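Mgp-operon protein 3 (Mycoplasma pneumoniae, PDB 6RJ1) probably serves cell adhesion as a P110-like surface adhesin of the human pathogen Mycoplasma pneumoniae, in connection with the adhesin P1. Local coordinates at residues Val62-Gln67 and Asn445-Leu450; Pro474-Trp479 and Gln535-Ile540; Ala554-Ala559 and Asp691-Tyr696. All coordinates share one frame; numbering follows the deposited sequence.

Contact 1: residues Val62-Gln67 and Asn445-Leu450; sequences VRVKFQ and NVITQL
N445 sits at the N-cap position of helix 446-454, and its side chain starts toward the strand, near V64. Its own backbone O accepts a bond from Q449 N (3.1 Å) inside the first turn.

I447 brings the first apolar side chain to the strand. Its CG1 meets V64 CG1 at 3.7 Å, and the two side chains cross at about a right angle. In I447, CG1 lies anti to the backbone N (chi1 -164°). This turns CG2 the other way, to rest 3.5 Å from V64 O. One side chain thus covers both a methyl and the carbonyl of V64.

T448 makes the polar link. Its OG1 accepts a hydrogen bond from V64 N at 2.8 Å, with an N-H...O angle of 157°. A helix side chain thus satisfies the amide of buried V64. OG1 is anti to the carbonyl carbon of T448, which sets the hydroxyl against the strand backbone. The other branch, CG2, lies by V62 O and packs against R63 CD at 4.0 Å. R63 in turn folds its guanidinium back, and NH1 donates to V62 O at 2.8 Å. NH1 also bonds A60 O, so this group is held by the backbone before the strand.

Strand 64-66 pairs antiparallel with strand 82-84, and the helix lies against this small two-stranded sheet. F84 also touches V64, L82 touches both F66 and I447, and Y451 of the helix reaches V62 and V64. R63 also packs on S89 and A92 of helix 86-93. V446 and I447 are bonded through their backbones to E234 and L232.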
loop_
_atom_site.group_PDB
_atom_site.type_symbol
_atom_site.label_atom_id
_atom_site.label_comp_id
_atom_site.label_asym_id
_atom_site.label_seq_id
_atom_site.Cartn_x
_atom_site.Cartn_y
_atom_site.Cartn_z
ATOM N N VAL A 62 12.365 -16.964 -9.241
ATOM C CA VAL A 62 11.629 -16.334 -10.336
ATOM C C VAL A 62 12.439 -15.144 -10.887
ATOM O O VAL A 62 12.993 -14.375 -10.104
ATOM C CB VAL A 62 10.163 -15.969 -9.950
ATOM C CG1 VAL A 62 10.083 -14.769 -9.002
ATOM C CG2 VAL A 62 9.304 -15.745 -11.189
ATOM N N ARG A 63 12.573 -15.047 -12.219
ATOM C CA ARG A 63 13.294 -13.953 -12.865
ATOM C C ARG A 63 12.450 -13.351 -13.981
ATOM O O ARG A 63 11.932 -14.086 -14.819
ATOM C CB ARG A 63 14.695 -14.387 -13.351
ATOM C CG ARG A 63 15.705 -14.644 -12.222
ATOM C CD ARG A 63 15.956 -13.432 -11.328
ATOM N NE ARG A 63 16.950 -13.700 -10.287
ATOM C CZ ARG A 63 16.693 -14.298 -9.124
ATOM N NH1 ARG A 63 15.464 -14.710 -8.837
ATOM N NH2 ARG A 63 17.666 -14.492 -8.241
ATOM N N VAL A 64 12.259 -12.020 -13.950
ATOM C CA VAL A 64 11.440 -11.327 -14.948
ATOM C C VAL A 64 12.288 -10.341 -15.760
ATOM O O VAL A 64 13.191 -9.705 -15.216
ATOM C CB VAL A 64 10.158 -10.680 -14.331
ATOM C CG1 VAL A 64 9.284 -10.025 -15.394
ATOM C CG2 VAL A 64 9.339 -11.704 -13.548
ATOM N N LYS A 65 12.016 -10.256 -17.078
ATOM C CA LYS A 65 12.675 -9.313 -17.971
ATOM C C LYS A 65 11.649 -8.447 -18.713
ATOM O O LYS A 65 10.545 -8.902 -19.027
ATOM C CB LYS A 65 13.681 -9.996 -18.928
ATOM C CG LYS A 65 13.086 -10.820 -20.074
ATOM C CD LYS A 65 14.134 -11.267 -21.089
ATOM C CE LYS A 65 13.584 -12.152 -22.196
ATOM N NZ LYS A 65 13.093 -13.472 -21.692
ATOM N N PHE A 66 12.018 -7.194 -18.954
ATOM C CA PHE A 66 11.223 -6.242 -19.719
ATOM C C PHE A 66 12.027 -5.877 -20.969
ATOM O O PHE A 66 13.186 -5.466 -20.865
ATOM C CB PHE A 66 10.860 -5.003 -18.875
ATOM C CG PHE A 66 10.234 -3.855 -19.636
ATOM C CD1 PHE A 66 8.966 -3.974 -20.189
ATOM C CD2 PHE A 66 10.902 -2.645 -19.772
ATOM C CE1 PHE A 66 8.384 -2.908 -20.881
ATOM C CE2 PHE A 66 10.317 -1.579 -20.466
ATOM C CZ PHE A 66 9.064 -1.720 -21.016
ATOM N N GLN A 67 11.440 -6.092 -22.147
ATOM C CA GLN A 67 12.121 -5.770 -23.395
ATOM C C GLN A 67 11.910 -4.303 -23.747
ATOM O O GLN A 67 10.816 -3.910 -24.147
ATOM C CB GLN A 67 11.695 -6.701 -24.537
ATOM C CG GLN A 67 12.847 -7.495 -25.177
ATOM C CD GLN A 67 13.976 -6.673 -25.782
ATOM O OE1 GLN A 67 15.156 -7.015 -25.636
ATOM N NE2 GLN A 67 13.658 -5.587 -26.486
ATOM N N ASN A 445 16.143 -7.535 -10.833
ATOM C CA ASN A 445 15.391 -6.413 -11.440
ATOM C C ASN A 445 14.219 -5.907 -10.578
ATOM O O ASN A 445 13.631 -6.682 -9.820
ATOM C CB ASN A 445 14.792 -6.835 -12.806
ATOM C CG ASN A 445 15.736 -7.473 -13.773
ATOM O OD1 ASN A 445 16.237 -6.831 -14.701
ATOM N ND2 ASN A 445 15.989 -8.764 -13.590
ATOM N N VAL A 446 13.828 -4.629 -10.777
ATOM C CA VAL A 446 12.662 -4.025 -10.137
ATOM C C VAL A 446 11.413 -4.821 -10.582
ATOM O O VAL A 446 10.568 -5.157 -9.747
ATOM C CB VAL A 446 12.552 -2.512 -10.475
ATOM C CG1 VAL A 446 11.194 -1.930 -10.075
ATOM C CG2 VAL A 446 13.688 -1.722 -9.833
ATOM N N ILE A 447 11.353 -5.178 -11.889
ATOM C CA ILE A 447 10.246 -5.930 -12.488
ATOM C C ILE A 447 10.097 -7.337 -11.866
ATOM O O ILE A 447 8.964 -7.793 -11.666
ATOM C CB ILE A 447 10.315 -5.938 -14.046
ATOM C CG1 ILE A 447 8.970 -6.376 -14.671
ATOM C CG2 ILE A 447 11.498 -6.737 -14.604
ATOM C CD1 ILE A 447 7.802 -5.423 -14.459
ATOM N N THR A 448 11.223 -7.993 -11.522
ATOM C CA THR A 448 11.235 -9.307 -10.869
ATOM C C THR A 448 10.683 -9.151 -9.441
ATOM O O THR A 448 9.834 -9.942 -9.018
ATOM C CB THR A 448 12.669 -9.859 -10.876
ATOM O OG1 THR A 448 13.119 -9.965 -12.222
ATOM C CG2 THR A 448 12.791 -11.197 -10.164
ATOM N N GLN A 449 11.165 -8.114 -8.713
ATOM C CA GLN A 449 10.754 -7.808 -7.341
ATOM C C GLN A 449 9.289 -7.479 -7.287
ATOM O O GLN A 449 8.625 -7.886 -6.341
ATOM C CB GLN A 449 11.569 -6.660 -6.726
ATOM C CG GLN A 449 13.085 -6.841 -6.745
ATOM C CD GLN A 449 13.639 -7.887 -5.810
ATOM O OE1 GLN A 449 12.918 -8.692 -5.200
ATOM N NE2 GLN A 449 14.953 -7.887 -5.680
ATOM N N LEU A 450 8.779 -6.769 -8.309
ATOM C CA LEU A 450 7.365 -6.428 -8.404
ATOM C C LEU A 450 6.540 -7.692 -8.660
ATOM O O LEU A 450 5.462 -7.823 -8.079
ATOM C CB LEU A 450 7.087 -5.353 -9.469
ATOM C CG LEU A 450 7.616 -3.945 -9.200
ATOM C CD1 LEU A 450 7.597 -3.113 -10.462
ATOM C CD2 LEU A 450 6.855 -3.260 -8.089
#

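Contact 2: residues Pro474-Trp479 and Gln535-Ile540; sequences PSLWYW and QPAYLI
A single antiparallel bridge between S475 and Y538 joins the lead-in to strand 477-482 of one sheet to strand 538-546 of another. Both segments lie in the MgpC adhesin region, a family placed in the beta-propeller clan. S475 lies just before its strand, while Y538 begins strand 538-546.

The two residues form a hydrogen-bonded pair. S475 N donates to Y538 O at 3.0 Å, with an N-H...O angle of 163°. In return, Y538 N donates to S475 O at 3.2 Å. Both donors are tilted by about 20° from the plane of the carbonyl they reach. CA-H...O contacts flank the bonds: P474 CA points its hydrogen at Y538 O, and A537 CA at S475 O.

Side chains fill in around the bridge. P474 CB touches A537 CB at 4.0 Å. The ring of P474 and the side chain of L539 lie side by side, pointing the same way, with CD against CD2 at 4.0 Å. L476 CD1 reaches the same A537 methyl at 4.0 Å, roughly at a right angle to P474 as seen from A537 CB. S475 OG sits between its backbone N and carbonyl carbon (chi1 62°), which places it by I540 CG1.

L476 CA makes a CA-H...O contact with P536 O at 3.3 Å. A water joins L476 O and P536 O, donating to both at 2.7 Å. Q535 NE2 donates to A537 O two residues on (2.8 Å), in the carbonyl plane and on a lone pair.

Strand 477-482 pairs on with strand 487-492, and its W477 packs on I447 and L450 of helix 446-454. The Y538 side chain starts out away from P474-W479, and its ring meets W493 edge-to-face. Strand 538-546 runs on beside strand 549-563.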
loop_
_atom_site.group_PDB
_atom_site.type_symbol
_atom_site.label_atom_id
_atom_site.label_comp_id
_atom_site.label_asym_id
_atom_site.label_seq_id
_atom_site.Cartn_x
_atom_site.Cartn_y
_atom_site.Cartn_z
ATOM N N PRO A 474 4.721 -1.558 -3.163
ATOM C CA PRO A 474 3.621 -1.264 -4.103
ATOM C C PRO A 474 3.518 -2.299 -5.222
ATOM O O PRO A 474 4.530 -2.856 -5.653
ATOM C CB PRO A 474 3.975 0.127 -4.637
ATOM C CG PRO A 474 5.444 0.229 -4.486
ATOM C CD PRO A 474 5.765 -0.509 -3.228
ATOM N N SER A 475 2.282 -2.599 -5.638
ATOM C CA SER A 475 1.989 -3.565 -6.686
ATOM C C SER A 475 1.263 -2.876 -7.835
ATOM O O SER A 475 0.344 -2.094 -7.606
ATOM C CB SER A 475 1.202 -4.749 -6.135
ATOM O OG SER A 475 -0.053 -4.368 -5.602
ATOM N N LEU A 476 1.705 -3.150 -9.069
ATOM C CA LEU A 476 1.192 -2.549 -10.289
ATOM C C LEU A 476 0.109 -3.371 -10.982
ATOM O O LEU A 476 -0.525 -2.889 -11.930
ATOM C CB LEU A 476 2.368 -2.260 -11.245
ATOM C CG LEU A 476 3.104 -0.917 -11.072
ATOM C CD1 LEU A 476 3.904 -0.852 -9.758
ATOM C CD2 LEU A 476 4.056 -0.689 -12.210
ATOM N N TRP A 477 -0.113 -4.603 -10.517
ATOM C CA TRP A 477 -1.097 -5.505 -11.118
ATOM C C TRP A 477 -1.728 -6.461 -10.105
ATOM O O TRP A 477 -1.272 -6.547 -8.961
ATOM C CB TRP A 477 -0.466 -6.271 -12.296
ATOM C CG TRP A 477 0.794 -6.990 -11.921
ATOM C CD1 TRP A 477 0.896 -8.165 -11.233
ATOM C CD2 TRP A 477 2.137 -6.564 -12.196
ATOM N NE1 TRP A 477 2.218 -8.513 -11.083
ATOM C CE2 TRP A 477 3.004 -7.541 -11.654
ATOM C CE3 TRP A 477 2.694 -5.466 -12.871
ATOM C CZ2 TRP A 477 4.396 -7.442 -11.754
ATOM C CZ3 TRP A 477 4.075 -5.363 -12.961
ATOM C CH2 TRP A 477 4.909 -6.340 -12.402
ATOM N N TYR A 478 -2.784 -7.174 -10.527
ATOM C CA TYR A 478 -3.511 -8.138 -9.695
ATOM C C TYR A 478 -4.109 -9.231 -10.571
ATOM O O TYR A 478 -4.302 -9.018 -11.762
ATOM C CB TYR A 478 -4.607 -7.435 -8.871
ATOM C CG TYR A 478 -5.690 -6.786 -9.712
ATOM C CD1 TYR A 478 -5.492 -5.537 -10.295
ATOM C CD2 TYR A 478 -6.918 -7.415 -9.907
ATOM C CE1 TYR A 478 -6.482 -4.936 -11.065
ATOM C CE2 TYR A 478 -7.917 -6.821 -10.675
ATOM C CZ TYR A 478 -7.697 -5.577 -11.246
ATOM O OH TYR A 478 -8.680 -4.982 -11.996
ATOM N N TRP A 479 -4.420 -10.382 -9.988
ATOM C CA TRP A 479 -4.979 -11.498 -10.741
ATOM C C TRP A 479 -6.437 -11.774 -10.456
ATOM O O TRP A 479 -6.886 -11.602 -9.332
ATOM C CB TRP A 479 -4.177 -12.775 -10.471
ATOM C CG TRP A 479 -2.928 -12.872 -11.277
ATOM C CD1 TRP A 479 -2.791 -13.435 -12.511
ATOM C CD2 TRP A 479 -1.631 -12.384 -10.910
ATOM N NE1 TRP A 479 -1.487 -13.323 -12.941
ATOM C CE2 TRP A 479 -0.746 -12.703 -11.965
ATOM C CE3 TRP A 479 -1.126 -11.709 -9.785
ATOM C CZ2 TRP A 479 0.610 -12.368 -11.931
ATOM C CZ3 TRP A 479 0.220 -11.380 -9.754
ATOM C CH2 TRP A 479 1.072 -11.707 -10.815
ATOM N N GLN A 535 -4.429 5.545 -11.846
ATOM C CA GLN A 535 -3.539 5.223 -10.734
ATOM C C GLN A 535 -2.883 3.840 -10.935
ATOM O O GLN A 535 -3.586 2.846 -11.110
ATOM C CB GLN A 535 -4.261 5.385 -9.368
ATOM C CG GLN A 535 -3.449 5.012 -8.117
ATOM C CD GLN A 535 -2.173 5.772 -7.907
ATOM O OE1 GLN A 535 -2.065 6.971 -8.198
ATOM N NE2 GLN A 535 -1.180 5.090 -7.364
ATOM N N PRO A 536 -1.530 3.795 -11.000
ATOM C CA PRO A 536 -0.849 2.532 -11.306
ATOM C C PRO A 536 -0.524 1.593 -10.145
ATOM O O PRO A 536 -0.320 0.413 -10.387
ATOM C CB PRO A 536 0.453 3.022 -11.930
ATOM C CG PRO A 536 0.770 4.236 -11.122
ATOM C CD PRO A 536 -0.560 4.906 -10.905
ATOM N N ALA A 537 -0.346 2.113 -8.929
ATOM C CA ALA A 537 0.110 1.287 -7.823
ATOM C C ALA A 537 -0.653 1.454 -6.529
ATOM O O ALA A 537 -1.200 2.524 -6.240
ATOM C CB ALA A 537 1.594 1.519 -7.587
ATOM N N TYR A 538 -0.667 0.363 -5.744
ATOM C CA TYR A 538 -1.317 0.289 -4.444
ATOM C C TYR A 538 -0.500 -0.541 -3.461
ATOM O O TYR A 538 0.213 -1.460 -3.867
ATOM C CB TYR A 538 -2.745 -0.292 -4.593
ATOM C CG TYR A 538 -3.676 0.593 -5.399
ATOM C CD1 TYR A 538 -4.338 1.665 -4.807
ATOM C CD2 TYR A 538 -3.847 0.395 -6.771
ATOM C CE1 TYR A 538 -5.151 2.514 -5.556
ATOM C CE2 TYR A 538 -4.652 1.240 -7.529
ATOM C CZ TYR A 538 -5.313 2.290 -6.917
ATOM O OH TYR A 538 -6.110 3.114 -7.674
ATOM N N LEU A 539 -0.610 -0.201 -2.155
ATOM C CA LEU A 539 -0.021 -0.928 -1.007
ATOM C C LEU A 539 -1.211 -1.614 -0.311
ATOM O O LEU A 539 -1.882 -1.028 0.538
ATOM C CB LEU A 539 0.753 0.018 -0.079
ATOM C CG LEU A 539 1.980 0.671 -0.715
ATOM C CD1 LEU A 539 1.923 2.170 -0.592
ATOM C CD2 LEU A 539 3.270 0.101 -0.149
ATOM N N ILE A 540 -1.532 -2.820 -0.801
ATOM C CA ILE A 540 -2.703 -3.641 -0.471
ATOM C C ILE A 540 -2.738 -4.086 0.985
ATOM O O ILE A 540 -1.930 -4.918 1.387
ATOM C CB ILE A 540 -2.817 -4.851 -1.469
ATOM C CG1 ILE A 540 -2.702 -4.400 -2.954
ATOM C CG2 ILE A 540 -4.063 -5.723 -1.224
ATOM C CD1 ILE A 540 -3.895 -3.634 -3.569
HETATM O O HOH W 1 -0.543 -0.434 -12.949
#

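Contact 3: residues Ala554-Ala559 and Asp691-Tyr696; sequences AFKAGA and DQLLVY
The F555 ring carries L694 on one face and the backbone of Q692 at its edge. L694 CD1 stands 3.9 Å from the ring centroid, 17° off the normal, in a CH-pi contact over the face. Its nearest ring atom is CE2, at 3.7 Å. CG of L694 is anti to the backbone N (chi1 -170°), which helps bring CD1 over the ring. At the edge, Q692 O lies 3.9 Å from F555 CE1, near the ring plane.

F555 and L694 are the non-hydrogen-bonded pair of an antiparallel ladder between strands 549-563 and 693-699, within a large mixed sheet. Both segments lie in the MgpC adhesin region. The next pair, A554 and V695, is hydrogen-bonded in both directions. V695 N donates to A554 O at 2.7 Å, and A554 N to V695 O at 2.8 Å. The side chains of A554 and V695 lie on the other face of the sheet from F555, where both touch Y538.

On the far side of F555 the ladder opens. K556 N still donates to L693 O (2.8 Å, N-H...O angle 175°). The return bond is replaced by a water, which donates to K556 O and accepts from L693 N. K556 CB meets L693 CB, but the chain then bends away, and NZ bonds N660 OD1 and A557 O.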
loop_
_atom_site.group_PDB
_atom_site.type_symbol
_atom_site.label_atom_id
_atom_site.label_comp_id
_atom_site.label_asym_id
_atom_site.label_seq_id
_atom_site.Cartn_x
_atom_site.Cartn_y
_atom_site.Cartn_z
ATOM N N ALA A 554 -6.594 -0.770 0.434
ATOM C CA ALA A 554 -5.202 -0.518 0.092
ATOM C C ALA A 554 -4.886 0.954 0.277
ATOM O O ALA A 554 -5.788 1.792 0.286
ATOM C CB ALA A 554 -4.964 -0.905 -1.367
ATOM N N PHE A 555 -3.602 1.274 0.403
ATOM C CA PHE A 555 -3.176 2.661 0.427
ATOM C C PHE A 555 -2.743 2.955 -0.993
ATOM O O PHE A 555 -2.125 2.104 -1.637
ATOM C CB PHE A 555 -2.005 2.890 1.384
ATOM C CG PHE A 555 -2.441 3.368 2.737
ATOM C CD1 PHE A 555 -2.800 4.700 2.941
ATOM C CD2 PHE A 555 -2.500 2.490 3.814
ATOM C CE1 PHE A 555 -3.228 5.137 4.195
ATOM C CE2 PHE A 555 -2.921 2.931 5.069
ATOM C CZ PHE A 555 -3.287 4.249 5.247
ATOM N N LYS A 556 -3.106 4.130 -1.498
ATOM C CA LYS A 556 -2.705 4.560 -2.827
ATOM C C LYS A 556 -1.216 4.870 -2.718
ATOM O O LYS A 556 -0.812 5.657 -1.855
ATOM C CB LYS A 556 -3.499 5.818 -3.226
ATOM C CG LYS A 556 -3.107 6.426 -4.567
ATOM C CD LYS A 556 -3.388 7.936 -4.611
ATOM C CE LYS A 556 -2.162 8.770 -4.293
ATOM N NZ LYS A 556 -1.236 8.866 -5.460
ATOM N N ALA A 557 -0.394 4.208 -3.541
ATOM C CA ALA A 557 1.045 4.468 -3.561
ATOM C C ALA A 557 1.256 5.800 -4.316
ATOM O O ALA A 557 0.464 6.125 -5.209
ATOM C CB ALA A 557 1.767 3.337 -4.268
ATOM N N GLY A 558 2.271 6.568 -3.926
ATOM C CA GLY A 558 2.574 7.841 -4.566
ATOM C C GLY A 558 2.975 7.658 -6.015
ATOM O O GLY A 558 3.913 6.922 -6.298
ATOM N N ALA A 559 2.224 8.254 -6.951
ATOM C CA ALA A 559 2.524 8.153 -8.377
ATOM C C ALA A 559 2.462 9.542 -9.009
ATOM O O ALA A 559 1.393 10.163 -9.111
ATOM C CB ALA A 559 1.573 7.192 -9.061
ATOM N N ASP A 691 -2.181 12.572 -0.665
ATOM C CA ASP A 691 -1.292 11.981 0.333
ATOM C C ASP A 691 -2.034 11.227 1.424
ATOM O O ASP A 691 -3.076 11.690 1.887
ATOM C CB ASP A 691 -0.353 13.047 0.921
ATOM C CG ASP A 691 0.582 13.650 -0.122
ATOM O OD1 ASP A 691 1.647 13.050 -0.383
ATOM O OD2 ASP A 691 0.243 14.716 -0.685
ATOM N N GLN A 692 -1.491 10.047 1.826
ATOM C CA GLN A 692 -2.008 9.148 2.873
ATOM C C GLN A 692 -3.457 8.743 2.571
ATOM O O GLN A 692 -4.324 8.766 3.452
ATOM C CB GLN A 692 -1.861 9.764 4.285
ATOM C CG GLN A 692 -0.501 10.371 4.594
ATOM C CD GLN A 692 0.486 9.419 5.211
ATOM O OE1 GLN A 692 0.685 8.295 4.764
ATOM N NE2 GLN A 692 1.155 9.868 6.256
ATOM N N LEU A 693 -3.709 8.375 1.308
ATOM C CA LEU A 693 -5.034 8.011 0.829
ATOM C C LEU A 693 -5.342 6.521 0.882
ATOM O O LEU A 693 -4.718 5.722 0.172
ATOM C CB LEU A 693 -5.249 8.555 -0.592
ATOM C CG LEU A 693 -6.278 9.667 -0.784
ATOM C CD1 LEU A 693 -5.976 10.897 0.078
ATOM C CD2 LEU A 693 -6.344 10.059 -2.241
ATOM N N LEU A 694 -6.335 6.152 1.715
ATOM C CA LEU A 694 -6.809 4.785 1.786
ATOM C C LEU A 694 -7.929 4.625 0.761
ATOM O O LEU A 694 -8.840 5.438 0.693
ATOM C CB LEU A 694 -7.279 4.378 3.192
ATOM C CG LEU A 694 -7.561 2.860 3.359
ATOM C CD1 LEU A 694 -6.296 2.090 3.757
ATOM C CD2 LEU A 694 -8.680 2.614 4.339
ATOM N N VAL A 695 -7.811 3.594 -0.052
ATOM C CA VAL A 695 -8.733 3.200 -1.107
ATOM C C VAL A 695 -9.362 1.882 -0.634
ATOM O O VAL A 695 -8.655 0.980 -0.177
ATOM C CB VAL A 695 -7.939 3.057 -2.439
ATOM C CG1 VAL A 695 -8.745 2.348 -3.510
ATOM C CG2 VAL A 695 -7.468 4.417 -2.945
ATOM N N TYR A 696 -10.689 1.796 -0.684
ATOM C CA TYR A 696 -11.433 0.607 -0.247
ATOM C C TYR A 696 -12.674 0.428 -1.109
ATOM O O TYR A 696 -13.096 1.371 -1.781
ATOM C CB TYR A 696 -11.812 0.711 1.249
ATOM C CG TYR A 696 -12.713 1.885 1.583
ATOM C CD1 TYR A 696 -12.183 3.151 1.834
ATOM C CD2 TYR A 696 -14.096 1.731 1.656
ATOM C CE1 TYR A 696 -13.005 4.238 2.117
ATOM C CE2 TYR A 696 -14.927 2.809 1.952
ATOM C CZ TYR A 696 -14.378 4.064 2.173
ATOM O OH TYR A 696 -15.190 5.140 2.452
HETATM O O HOH W 2 -2.012 7.909 -0.869
#

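How the contacts relate
All three contacts are buried, but contact 1 lies further out: its centre is about 20 Å from the chain centre, against about 8 and 6 Å for contacts 2 and 3. Contacts 2 and 3 share a sheet: L539 N probably bonds F555 O, where strands 538-546 and 549-563 run side by side. Contact 1 joins a helix to a small separate sheet, yet L450 of its helix packs on P474 and L476 of contact 2. The chemistry changes with place. Contact 1 rests on a side-chain-to-backbone bond and apolar packing, contact 2 on a lone bridge between sheets, and contact 3 on a ladder within one sheet.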